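Cystalysin (Treponema denticola, PDB 1C7O) belongs to the pyridoxal-phosphate-dependent enzymes of the class I and II aminotransferase family and is built as a dimer of two identical subunits. Local coordinates at residues L14-W19 against V38-F43; T60-T65 against T274-K279; E204-L209 against P236-N241. All blocks are in the same frame, centred on the assembly; numbering follows the deposited sequence.

Contact 1: L14-W19 against V38-F43. With PPG ((2E,3E)-4-(2-aminoethoxy)-2-[({3-hydroxy-2-methyl-5-[(phosphonooxy)methyl]pyridin-4-yl}methyl)imino]but-3-enoic acid), chain I.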
loop_
_atom_site.group_PDB
_atom_site.type_symbol
_atom_site.label_atom_id
_atom_site.label_comp_id
_atom_site.label_asym_id
_atom_site.label_seq_id
_atom_site.Cartn_x
_atom_site.Cartn_y
_atom_site.Cartn_z
ATOM N N LEU A 14 -8.564 -17.800 -6.084
ATOM C CA LEU A 14 -7.236 -17.396 -5.640
ATOM C C LEU A 14 -7.191 -15.915 -5.263
ATOM O O LEU A 14 -6.130 -15.383 -4.948
ATOM C CB LEU A 14 -6.214 -17.691 -6.737
ATOM C CG LEU A 14 -6.058 -19.174 -7.089
ATOM C CD1 LEU A 14 -5.234 -19.336 -8.368
ATOM C CD2 LEU A 14 -5.397 -19.895 -5.921
ATOM N N GLY A 15 -8.346 -15.257 -5.308
ATOM C CA GLY A 15 -8.420 -13.849 -4.953
ATOM C C GLY A 15 -8.289 -12.848 -6.091
ATOM O O GLY A 15 -8.267 -11.640 -5.857
ATOM N N SER A 16 -8.185 -13.337 -7.322
ATOM C CA SER A 16 -8.062 -12.454 -8.478
ATOM C C SER A 16 -9.297 -11.580 -8.598
ATOM O O SER A 16 -10.417 -12.087 -8.606
ATOM C CB SER A 16 -7.907 -13.268 -9.763
ATOM O OG SER A 16 -8.046 -12.434 -10.899
ATOM N N LEU A 17 -9.102 -10.271 -8.691
ATOM C CA LEU A 17 -10.244 -9.379 -8.824
ATOM C C LEU A 17 -10.947 -9.599 -10.159
ATOM O O LEU A 17 -12.166 -9.471 -10.256
ATOM C CB LEU A 17 -9.815 -7.917 -8.656
ATOM C CG LEU A 17 -9.664 -7.516 -7.179
ATOM C CD1 LEU A 17 -8.437 -8.165 -6.569
ATOM C CD2 LEU A 17 -9.549 -6.025 -7.064
ATOM N N LYS A 18 -10.183 -9.970 -11.176
ATOM C CA LYS A 18 -10.757 -10.219 -12.486
ATOM C C LYS A 18 -11.636 -11.461 -12.484
ATOM O O LYS A 18 -12.824 -11.386 -12.793
ATOM C CB LYS A 18 -9.660 -10.381 -13.548
ATOM C CG LYS A 18 -10.150 -11.128 -14.788
ATOM C CD LYS A 18 -9.305 -10.859 -16.006
ATOM C CE LYS A 18 -7.854 -11.180 -15.775
ATOM N NZ LYS A 18 -7.052 -10.770 -16.955
ATOM N N TRP A 19 -11.060 -12.606 -12.145
ATOM C CA TRP A 19 -11.843 -13.833 -12.132
ATOM C C TRP A 19 -13.016 -13.753 -11.169
ATOM O O TRP A 19 -14.134 -14.084 -11.542
ATOM C CB TRP A 19 -10.963 -15.049 -11.812
ATOM C CG TRP A 19 -10.077 -15.449 -12.964
ATOM C CD1 TRP A 19 -9.068 -14.708 -13.520
ATOM C CD2 TRP A 19 -10.140 -16.670 -13.716
ATOM N NE1 TRP A 19 -8.499 -15.393 -14.571
ATOM C CE2 TRP A 19 -9.138 -16.597 -14.717
ATOM C CE3 TRP A 19 -10.947 -17.816 -13.645
ATOM C CZ2 TRP A 19 -8.922 -17.630 -15.641
ATOM C CZ3 TRP A 19 -10.733 -18.846 -14.563
ATOM C CH2 TRP A 19 -9.725 -18.742 -15.550
ATOM N N VAL A 38 -10.284 -6.840 -16.767
ATOM C CA VAL A 38 -9.217 -6.221 -15.980
ATOM C C VAL A 38 -7.823 -6.301 -16.600
ATOM O O VAL A 38 -7.429 -7.325 -17.145
ATOM C CB VAL A 38 -9.164 -6.845 -14.569
ATOM C CG1 VAL A 38 -8.038 -6.215 -13.751
ATOM C CG2 VAL A 38 -10.503 -6.637 -13.868
ATOM N N ALA A 39 -7.066 -5.214 -16.495
ATOM C CA ALA A 39 -5.721 -5.172 -17.063
ATOM C C ALA A 39 -4.560 -5.820 -16.291
ATOM O O ALA A 39 -3.653 -5.119 -15.827
ATOM C CB ALA A 39 -5.347 -3.733 -17.407
ATOM N N ASP A 40 -4.604 -7.139 -16.127
ATOM C CA ASP A 40 -3.491 -7.874 -15.526
ATOM C C ASP A 40 -3.355 -9.056 -16.482
ATOM O O ASP A 40 -4.302 -9.363 -17.214
ATOM C CB ASP A 40 -3.739 -8.281 -14.047
ATOM C CG ASP A 40 -4.825 -9.338 -13.864
ATOM O OD1 ASP A 40 -5.087 -9.688 -12.687
ATOM O OD2 ASP A 40 -5.407 -9.815 -14.859
ATOM N N MET A 41 -2.193 -9.698 -16.521
ATOM C CA MET A 41 -1.975 -10.785 -17.477
ATOM C C MET A 41 -2.415 -12.196 -17.102
ATOM O O MET A 41 -2.435 -12.573 -15.925
ATOM C CB MET A 41 -0.500 -10.840 -17.872
ATOM C CG MET A 41 0.057 -9.552 -18.436
ATOM S SD MET A 41 1.711 -9.823 -19.074
ATOM C CE MET A 41 2.170 -8.146 -19.560
ATOM N N GLU A 42 -2.765 -12.970 -18.129
ATOM C CA GLU A 42 -3.174 -14.354 -17.944
ATOM C C GLU A 42 -1.989 -15.227 -18.334
ATOM O O GLU A 42 -2.146 -16.322 -18.881
ATOM C CB GLU A 42 -4.404 -14.695 -18.801
ATOM C CG GLU A 42 -5.743 -14.155 -18.257
ATOM C CD GLU A 42 -5.973 -14.478 -16.777
ATOM O OE1 GLU A 42 -5.901 -15.662 -16.386
ATOM O OE2 GLU A 42 -6.232 -13.536 -16.001
ATOM N N PHE A 43 -0.800 -14.702 -18.053
ATOM C CA PHE A 43 0.472 -15.369 -18.314
ATOM C C PHE A 43 1.188 -15.557 -16.980
ATOM O O PHE A 43 1.051 -14.728 -16.080
ATOM C CB PHE A 43 1.371 -14.505 -19.201
ATOM C CG PHE A 43 0.879 -14.334 -20.607
ATOM C CD1 PHE A 43 0.734 -13.058 -21.152
ATOM C CD2 PHE A 43 0.602 -15.436 -21.403
ATOM C CE1 PHE A 43 0.325 -12.890 -22.469
ATOM C CE2 PHE A 43 0.192 -15.276 -22.720
ATOM C CZ PHE A 43 0.054 -14.006 -23.252
HETATM N N1 PPG I . -3.358 3.911 -14.973
HETATM C C2 PPG I . -3.830 3.419 -16.182
HETATM C C2A PPG I . -3.848 4.398 -17.309
HETATM C C3 PPG I . -4.216 2.003 -16.228
HETATM O O3 PPG I . -4.686 1.619 -17.469
HETATM C C4 PPG I . -4.103 1.193 -15.086
HETATM C C4A PPG I . -4.696 -0.218 -15.144
HETATM C C5 PPG I . -3.579 1.846 -13.821
HETATM C C6 PPG I . -3.230 3.191 -13.839
HETATM C C5A PPG I . -3.492 1.054 -12.457
HETATM O OP4 PPG I . -2.253 1.315 -11.767
HETATM P P PPG I . -2.050 0.801 -10.248
HETATM O OP1 PPG I . -3.018 1.570 -9.432
HETATM O OP2 PPG I . -0.583 1.091 -9.887
HETATM O OP3 PPG I . -2.277 -0.664 -10.276
HETATM N N4A PPG I . -6.113 -0.208 -14.862
HETATM C CAI PPG I . -6.862 -1.472 -14.990
HETATM C CBC PPG I . -7.712 -1.678 -16.209
HETATM O O2B PPG I . -8.485 -2.832 -16.377
HETATM O O3B PPG I . -7.724 -0.764 -17.140
HETATM C CBI PPG I . -6.711 -2.506 -14.004
HETATM C CGI PPG I . -7.743 -2.776 -13.066
HETATM O OET PPG I . -8.152 -1.813 -12.054
HETATM C CEI PPG I . -9.047 -2.568 -11.110
HETATM C CFI PPG I . -8.240 -3.674 -10.395
HETATM N NI PPG I . -9.051 -4.478 -9.536
#
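Lys18 reaches from the first turn of helix 17-25 into the bend of 38-43, one amine gathering a loop around itself. The tight part begins at its root, where Lys18 CB rests 3.7 Å from Val38 CB. The chain leaves with CG anti to the backbone N (chi1 159°) and bends at chi3, which carries the amine in among oxygens. There Lys18 NZ forms a salt bridge with Asp40 OD2 at 2.8 Å. Lys18 NZ also donates to Asp40 O, 3.1 Å away, from above the carbonyl plane rather than along a lone pair. Glu42 joins the network from the opposite direction, though the placement of its OE2 is doubtful. Glu42 OE1 lies at the indole edge and takes a weak bond from Trp19 NE1 (3.2 Å), with ring and carboxylate planes 45° apart. Arg11 pairs with Asp40 OD1, and also with the less surely placed Glu42 OE2. Ser16 caps the helix, its OG accepting from Trp19 N at 3.3 Å. The other side is looser: Leu17, partly exposed, barely approaches the loop and lies instead near the amino end of PPG and Thr65 of the second subunit. Ala39 centres an inverse gamma turn, and its N donates to PPG O2B at 2.8 Å. The start of the N-terminal helix, packed on a loop that binds PPG, thus lines part of the cofactor pocket, as in class I and II aminotransferases.

Contact 2: T60-T65 against T274-K279. With PPG ((2E,3E)-4-(2-aminoethoxy)-2-[({3-hydroxy-2-methyl-5-[(phosphonooxy)methyl]pyridin-4-yl}methyl)imino]but-3-enoic acid), chain J.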
loop_
_atom_site.group_PDB
_atom_site.type_symbol
_atom_site.label_atom_id
_atom_site.label_comp_id
_atom_site.label_asym_id
_atom_site.label_seq_id
_atom_site.Cartn_x
_atom_site.Cartn_y
_atom_site.Cartn_z
ATOM N N THR A 60 16.341 -12.598 3.329
ATOM C CA THR A 60 15.848 -11.429 4.047
ATOM C C THR A 60 15.002 -11.557 5.312
ATOM O O THR A 60 14.703 -12.647 5.789
ATOM C CB THR A 60 15.100 -10.495 3.040
ATOM O OG1 THR A 60 15.059 -9.160 3.554
ATOM C CG2 THR A 60 13.672 -10.987 2.793
ATOM N N VAL A 61 14.667 -10.388 5.852
ATOM C CA VAL A 61 13.826 -10.216 7.028
ATOM C C VAL A 61 12.725 -9.297 6.503
ATOM O O VAL A 61 13.013 -8.219 5.985
ATOM C CB VAL A 61 14.583 -9.505 8.177
ATOM C CG1 VAL A 61 13.616 -9.114 9.284
ATOM C CG2 VAL A 61 15.644 -10.412 8.733
ATOM N N LEU A 62 11.469 -9.713 6.634
ATOM C CA LEU A 62 10.344 -8.928 6.116
ATOM C C LEU A 62 9.864 -7.762 6.996
ATOM O O LEU A 62 8.667 -7.647 7.295
ATOM C CB LEU A 62 9.181 -9.877 5.807
ATOM C CG LEU A 62 9.529 -11.030 4.850
ATOM C CD1 LEU A 62 8.395 -12.033 4.804
ATOM C CD2 LEU A 62 9.803 -10.486 3.465
ATOM N N GLY A 63 10.791 -6.886 7.382
ATOM C CA GLY A 63 10.439 -5.750 8.222
ATOM C C GLY A 63 10.292 -4.449 7.454
ATOM O O GLY A 63 10.178 -4.461 6.232
ATOM N N TYR A 64 10.295 -3.321 8.162
ATOM C CA TYR A 64 10.156 -2.021 7.502
ATOM C C TYR A 64 11.270 -1.806 6.485
ATOM O O TYR A 64 12.433 -1.651 6.848
ATOM C CB TYR A 64 10.147 -0.897 8.544
ATOM C CG TYR A 64 8.865 -0.856 9.344
ATOM C CD1 TYR A 64 7.663 -0.481 8.746
ATOM C CD2 TYR A 64 8.835 -1.268 10.677
ATOM C CE1 TYR A 64 6.458 -0.523 9.454
ATOM C CE2 TYR A 64 7.637 -1.320 11.390
ATOM C CZ TYR A 64 6.452 -0.948 10.773
ATOM O OH TYR A 64 5.259 -1.031 11.464
ATOM N N THR A 65 10.899 -1.790 5.207
ATOM C CA THR A 65 11.868 -1.637 4.134
ATOM C C THR A 65 11.608 -0.433 3.247
ATOM O O THR A 65 10.461 -0.049 3.014
ATOM C CB THR A 65 11.894 -2.885 3.213
ATOM O OG1 THR A 65 11.914 -4.082 4.003
ATOM C CG2 THR A 65 13.132 -2.859 2.330
ATOM N N THR A 274 6.618 -2.293 1.714
ATOM C CA THR A 274 6.608 -3.620 1.114
ATOM C C THR A 274 7.970 -4.029 0.545
ATOM O O THR A 274 8.336 -3.660 -0.575
ATOM C CB THR A 274 5.519 -3.706 0.019
ATOM O OG1 THR A 274 5.702 -4.900 -0.756
ATOM C CG2 THR A 274 5.579 -2.495 -0.879
ATOM N N THR A 275 8.706 -4.808 1.328
ATOM C CA THR A 275 10.032 -5.277 0.949
ATOM C C THR A 275 10.147 -5.993 -0.405
ATOM O O THR A 275 11.077 -5.715 -1.173
ATOM C CB THR A 275 10.604 -6.188 2.045
ATOM O OG1 THR A 275 11.798 -6.831 1.570
ATOM C CG2 THR A 275 9.573 -7.219 2.458
ATOM N N LEU A 276 9.218 -6.903 -0.704
ATOM C CA LEU A 276 9.261 -7.635 -1.972
ATOM C C LEU A 276 8.947 -6.741 -3.168
ATOM O O LEU A 276 9.456 -6.965 -4.278
ATOM C CB LEU A 276 8.295 -8.824 -1.946
ATOM C CG LEU A 276 8.562 -9.867 -0.853
ATOM C CD1 LEU A 276 7.511 -10.957 -0.939
ATOM C CD2 LEU A 276 9.947 -10.454 -1.009
ATOM N N GLY A 277 8.111 -5.730 -2.948
ATOM C CA GLY A 277 7.775 -4.823 -4.030
ATOM C C GLY A 277 9.025 -4.207 -4.638
ATOM O O GLY A 277 9.159 -4.138 -5.858
ATOM N N TYR A 278 9.949 -3.763 -3.794
ATOM C CA TYR A 278 11.181 -3.156 -4.290
ATOM C C TYR A 278 12.036 -4.164 -5.051
ATOM O O TYR A 278 12.574 -3.853 -6.115
ATOM C CB TYR A 278 12.010 -2.570 -3.142
ATOM C CG TYR A 278 11.365 -1.414 -2.416
ATOM C CD1 TYR A 278 10.739 -1.602 -1.191
ATOM C CD2 TYR A 278 11.398 -0.130 -2.943
ATOM C CE1 TYR A 278 10.162 -0.534 -0.500
ATOM C CE2 TYR A 278 10.825 0.946 -2.262
ATOM C CZ TYR A 278 10.210 0.732 -1.041
ATOM O OH TYR A 278 9.645 1.781 -0.353
ATOM N N LYS A 279 12.153 -5.369 -4.503
ATOM C CA LYS A 279 12.946 -6.424 -5.121
ATOM C C LYS A 279 12.401 -6.885 -6.479
ATOM O O LYS A 279 13.165 -7.114 -7.419
ATOM C CB LYS A 279 13.040 -7.620 -4.169
ATOM C CG LYS A 279 14.060 -8.653 -4.582
ATOM C CD LYS A 279 15.447 -8.029 -4.619
ATOM C CE LYS A 279 16.534 -9.068 -4.845
ATOM N NZ LYS A 279 17.878 -8.423 -4.861
HETATM N N1 PPG J . 0.430 1.314 15.762
HETATM C C2 PPG J . 1.234 1.211 16.906
HETATM C C2A PPG J . 0.510 1.496 18.204
HETATM C C3 PPG J . 2.654 0.856 16.704
HETATM O O3 PPG J . 3.307 0.815 17.856
HETATM C C4 PPG J . 3.172 0.633 15.423
HETATM C C4A PPG J . 4.696 0.418 15.257
HETATM C C5 PPG J . 2.182 0.795 14.243
HETATM C C6 PPG J . 0.832 1.131 14.488
HETATM C C5A PPG J . 2.709 0.727 12.757
HETATM O OP4 PPG J . 1.744 0.139 11.911
HETATM P P PPG J . 1.872 0.130 10.314
HETATM O OP1 PPG J . 1.400 1.412 9.753
HETATM O OP2 PPG J . 0.857 -1.009 10.111
HETATM O OP3 PPG J . 3.192 -0.361 9.884
HETATM N N4A PPG J . 5.357 1.706 15.099
HETATM C CAI PPG J . 6.838 1.740 15.199
HETATM C CBC PPG J . 7.534 2.009 16.511
HETATM O O2B PPG J . 8.916 1.977 16.523
HETATM O O3B PPG J . 6.865 2.258 17.635
HETATM C CBI PPG J . 7.698 1.552 13.991
HETATM C CGI PPG J . 7.337 2.064 12.696
HETATM O OET PPG J . 8.272 2.717 11.908
HETATM C CEI PPG J . 7.622 3.024 10.694
HETATM C CFI PPG J . 8.645 3.657 9.791
HETATM N NI PPG J . 9.756 2.710 9.613
#
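Thr275 meets Thr65 and Leu62 at the start of helix 275-287, an instructive case of a small side chain whose CB and methyl do most of the touching. Its CB is pressed against the Thr65 hydroxyl, with Thr275 CB to Thr65 OG1 at 3.2 Å. From there the side chain forks. Thr275 OG1 lies anti to the backbone N (chi1 170°) and comes no nearer than 3.7 Å to Thr65 OG1. This leaves CG2 between N and the carbonyl carbon, directed at Leu62, whose CD2 is 3.4 Å from Thr275 CG2; the two side chains cross at about a right angle. The Thr65 hydroxyl is committed within its own loop: OG1 donates to Gly63 O at 2.9 Å, from well above that carbonyl plane, which ties the loop back on itself just after the inverse gamma turn centred on Leu62. One helical turn on, Tyr278 brings CE1 obliquely to Thr65 O at 3.6 Å, while its hydroxyl is bonded to Pro272 O. Thr274 supplies the N-cap, with a weak bond from Gly277 N to its OG1. Tyr64 turns away from the helix toward the PPG held by the second subunit. Tyr64 OH donates to PPG OP3 at 2.7 Å, and PPG CEI sits 3.9 Å above the centre of its ring. Lys238 of the second subunit also bonds weakly to this hydroxyl. Such a loop, packed on a helix of its own chain while lending a tyrosine to its partner, is characteristic of the shared active sites at the dimer interface of fold-type I pyridoxal-phosphate enzymes.

Contact 3: E204-L209 against P236-N241. With PPG ((2E,3E)-4-(2-aminoethoxy)-2-[({3-hydroxy-2-methyl-5-[(phosphonooxy)methyl]pyridin-4-yl}methyl)imino]but-3-enoic acid), chain I.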
loop_
_atom_site.group_PDB
_atom_site.type_symbol
_atom_site.label_atom_id
_atom_site.label_comp_id
_atom_site.label_asym_id
_atom_site.label_seq_id
_atom_site.Cartn_x
_atom_site.Cartn_y
_atom_site.Cartn_z
ATOM N N GLU A 204 2.044 7.208 -17.469
ATOM C CA GLU A 204 2.663 6.405 -18.522
ATOM C C GLU A 204 2.946 4.970 -18.072
ATOM O O GLU A 204 3.915 4.352 -18.515
ATOM C CB GLU A 204 3.961 7.088 -18.977
ATOM C CG GLU A 204 3.777 8.580 -19.271
ATOM C CD GLU A 204 4.982 9.231 -19.945
ATOM O OE1 GLU A 204 5.938 8.509 -20.312
ATOM O OE2 GLU A 204 4.962 10.471 -20.119
ATOM N N ILE A 205 2.085 4.441 -17.206
ATOM C CA ILE A 205 2.249 3.087 -16.682
ATOM C C ILE A 205 2.291 2.010 -17.779
ATOM O O ILE A 205 2.851 0.920 -17.588
ATOM C CB ILE A 205 1.118 2.762 -15.662
ATOM C CG1 ILE A 205 1.417 1.439 -14.953
ATOM C CG2 ILE A 205 -0.234 2.722 -16.371
ATOM C CD1 ILE A 205 0.535 1.179 -13.764
ATOM N N HIS A 206 1.714 2.331 -18.931
ATOM C CA HIS A 206 1.682 1.407 -20.057
ATOM C C HIS A 206 2.798 1.621 -21.062
ATOM O O HIS A 206 2.846 0.926 -22.079
ATOM C CB HIS A 206 0.354 1.540 -20.798
ATOM C CG HIS A 206 -0.772 0.810 -20.152
ATOM N ND1 HIS A 206 -1.942 1.428 -19.772
ATOM C CD2 HIS A 206 -0.915 -0.499 -19.830
ATOM C CE1 HIS A 206 -2.758 0.535 -19.245
ATOM N NE2 HIS A 206 -2.155 -0.643 -19.269
ATOM N N PHE A 207 3.701 2.556 -20.773
ATOM C CA PHE A 207 4.762 2.877 -21.718
ATOM C C PHE A 207 5.747 1.782 -22.135
ATOM O O PHE A 207 6.567 2.007 -23.022
ATOM C CB PHE A 207 5.507 4.152 -21.267
ATOM C CG PHE A 207 6.506 3.957 -20.147
ATOM C CD1 PHE A 207 7.214 5.055 -19.663
ATOM C CD2 PHE A 207 6.794 2.703 -19.620
ATOM C CE1 PHE A 207 8.193 4.905 -18.680
ATOM C CE2 PHE A 207 7.772 2.546 -18.640
ATOM C CZ PHE A 207 8.471 3.646 -18.172
ATOM N N ASP A 208 5.664 0.603 -21.522
ATOM C CA ASP A 208 6.565 -0.499 -21.882
ATOM C C ASP A 208 5.883 -1.497 -22.817
ATOM O O ASP A 208 6.537 -2.355 -23.404
ATOM C CB ASP A 208 7.054 -1.252 -20.634
ATOM C CG ASP A 208 8.111 -0.487 -19.848
ATOM O OD1 ASP A 208 9.135 -0.088 -20.437
ATOM O OD2 ASP A 208 7.926 -0.301 -18.628
ATOM N N LEU A 209 4.564 -1.381 -22.945
ATOM C CA LEU A 209 3.790 -2.280 -23.797
ATOM C C LEU A 209 3.412 -1.579 -25.106
ATOM O O LEU A 209 2.244 -1.275 -25.362
ATOM C CB LEU A 209 2.541 -2.741 -23.045
ATOM C CG LEU A 209 2.892 -3.338 -21.676
ATOM C CD1 LEU A 209 1.663 -3.404 -20.799
ATOM C CD2 LEU A 209 3.510 -4.725 -21.870
ATOM N N PRO A 236 6.295 -0.856 -12.781
ATOM C CA PRO A 236 6.693 -2.066 -13.503
ATOM C C PRO A 236 5.507 -3.045 -13.553
ATOM O O PRO A 236 5.544 -4.065 -14.229
ATOM C CB PRO A 236 7.838 -2.595 -12.649
ATOM C CG PRO A 236 7.340 -2.305 -11.258
ATOM C CD PRO A 236 6.774 -0.896 -11.383
ATOM N N SER A 237 4.457 -2.699 -12.821
ATOM C CA SER A 237 3.259 -3.512 -12.712
ATOM C C SER A 237 2.675 -4.082 -14.010
ATOM O O SER A 237 2.565 -5.301 -14.149
ATOM C CB SER A 237 2.189 -2.725 -11.947
ATOM O OG SER A 237 2.052 -1.424 -12.483
ATOM N N LYS A 238 2.291 -3.221 -14.953
ATOM C CA LYS A 238 1.718 -3.704 -16.201
ATOM C C LYS A 238 2.741 -4.425 -17.065
ATOM O O LYS A 238 2.443 -5.464 -17.656
ATOM C CB LYS A 238 1.095 -2.549 -16.997
ATOM C CG LYS A 238 -0.223 -2.022 -16.434
ATOM C CD LYS A 238 -0.802 -2.975 -15.377
ATOM C CE LYS A 238 -2.144 -2.514 -14.871
ATOM N NZ LYS A 238 -2.021 -1.138 -14.351
ATOM N N THR A 239 3.947 -3.868 -17.124
ATOM C CA THR A 239 5.037 -4.435 -17.913
ATOM C C THR A 239 5.298 -5.902 -17.614
ATOM O O THR A 239 5.311 -6.728 -18.530
ATOM C CB THR A 239 6.374 -3.684 -17.672
ATOM O OG1 THR A 239 6.195 -2.278 -17.881
ATOM C CG2 THR A 239 7.447 -4.201 -18.621
ATOM N N PHE A 240 5.503 -6.227 -16.336
ATOM C CA PHE A 240 5.819 -7.599 -15.956
ATOM C C PHE A 240 4.746 -8.393 -15.202
ATOM O O PHE A 240 5.042 -9.419 -14.584
ATOM C CB PHE A 240 7.129 -7.610 -15.169
ATOM C CG PHE A 240 8.270 -6.932 -15.885
ATOM C CD1 PHE A 240 8.582 -5.602 -15.628
ATOM C CD2 PHE A 240 9.014 -7.617 -16.845
ATOM C CE1 PHE A 240 9.609 -4.962 -16.313
ATOM C CE2 PHE A 240 10.050 -6.979 -17.543
ATOM C CZ PHE A 240 10.345 -5.649 -17.275
ATOM N N ASN A 241 3.501 -7.922 -15.273
ATOM C CA ASN A 241 2.362 -8.576 -14.628
ATOM C C ASN A 241 2.513 -8.698 -13.113
ATOM O O ASN A 241 2.318 -9.778 -12.551
ATOM C CB ASN A 241 2.133 -9.972 -15.243
ATOM C CG ASN A 241 0.767 -10.558 -14.885
ATOM O OD1 ASN A 241 -0.186 -9.823 -14.646
ATOM N ND2 ASN A 241 0.667 -11.888 -14.875
HETATM N N1 PPG I . -3.358 3.911 -14.973
HETATM C C2 PPG I . -3.830 3.419 -16.182
HETATM C C2A PPG I . -3.848 4.398 -17.309
HETATM C C3 PPG I . -4.216 2.003 -16.228
HETATM O O3 PPG I . -4.686 1.619 -17.469
HETATM C C4 PPG I . -4.103 1.193 -15.086
HETATM C C4A PPG I . -4.696 -0.218 -15.144
HETATM C C5 PPG I . -3.579 1.846 -13.821
HETATM C C6 PPG I . -3.230 3.191 -13.839
HETATM C C5A PPG I . -3.492 1.054 -12.457
HETATM O OP4 PPG I . -2.253 1.315 -11.767
HETATM P P PPG I . -2.050 0.801 -10.248
HETATM O OP1 PPG I . -3.018 1.570 -9.432
HETATM O OP2 PPG I . -0.583 1.091 -9.887
HETATM O OP3 PPG I . -2.277 -0.664 -10.276
HETATM N N4A PPG I . -6.113 -0.208 -14.862
HETATM C CAI PPG I . -6.862 -1.472 -14.990
HETATM C CBC PPG I . -7.712 -1.678 -16.209
HETATM O O2B PPG I . -8.485 -2.832 -16.377
HETATM O O3B PPG I . -7.724 -0.764 -17.140
HETATM C CBI PPG I . -6.711 -2.506 -14.004
HETATM C CGI PPG I . -7.743 -2.776 -13.066
HETATM O OET PPG I . -8.152 -1.813 -12.054
HETATM C CEI PPG I . -9.047 -2.568 -11.110
HETATM C CFI PPG I . -8.240 -3.674 -10.395
HETATM N NI PPG I . -9.051 -4.478 -9.536
#
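Lys238 passes between Ile205, His206 and Leu209 on its way to PPG, and the contact illustrates how a short helix and a turn can steer one long side chain. In the first shell, Lys238 CB lies 3.9 Å from Leu209 CD1, and Lys238 CG meets the imidazole obliquely at His206 NE2, 3.7 Å away. The chain then bends sharply, nearly eclipsed at chi2 (-13°) and again turned at chi4 (-56°), which brings Lys238 NZ to 2.9 Å from PPG C4A. Ile205 works alongside. Ile205 CG2 covers one face of the pyridine ring, 3.6 Å from PPG N1, on the same side as the lysine amine, while its CD1 packs on Ser237 OG at 3.3 Å. Farther out, Thr239 OG1 donates to Asp208 OD2 (2.7 Å), met on the anti side and 23° out of the carboxylate plane, a buried polar clasp between the two segments. The other Asp208 oxygen takes a weak bond from Trp78. Two overlapping type I turns, Glu204 to Phe207 and His206 to Leu209, carry these side chains; Asp203 holds Ile205 N, and the ring of Phe207 stacks on His83. On the helix side, a Schellman motif closes the turn at Asn241. C4A is a methylene singly bonded to N4A, the imine of PPG lying between N4A and CAI. With the amine poised beside C4A but not joined to it, the geometry is consistent with Lys238 being the lysine that, in this family, holds the cofactor as a Schiff base when no other amine has displaced it.

How the contacts relate
From the N terminus, contact 1 comes first, bringing the start of helix 17-25 back against the loop that precedes helix 47-59. Contact 2 opens just after that helix and spans more than two hundred residues to reach helix 275-287. Within this span falls contact 3, which joins the loop after strand 199-203 to the short helix 237-240 that follows strand 230-234 of the central sheet. Contacts 1 and 3 touch directly, with Met41 N probably bonded to Asn241 OD1, and both border the same PPG. Contact 2 lies about 15 Å from contact 1 by nearest atoms and faces the PPG of the second subunit. Together they link N-terminal segment, sheet and dimer interface.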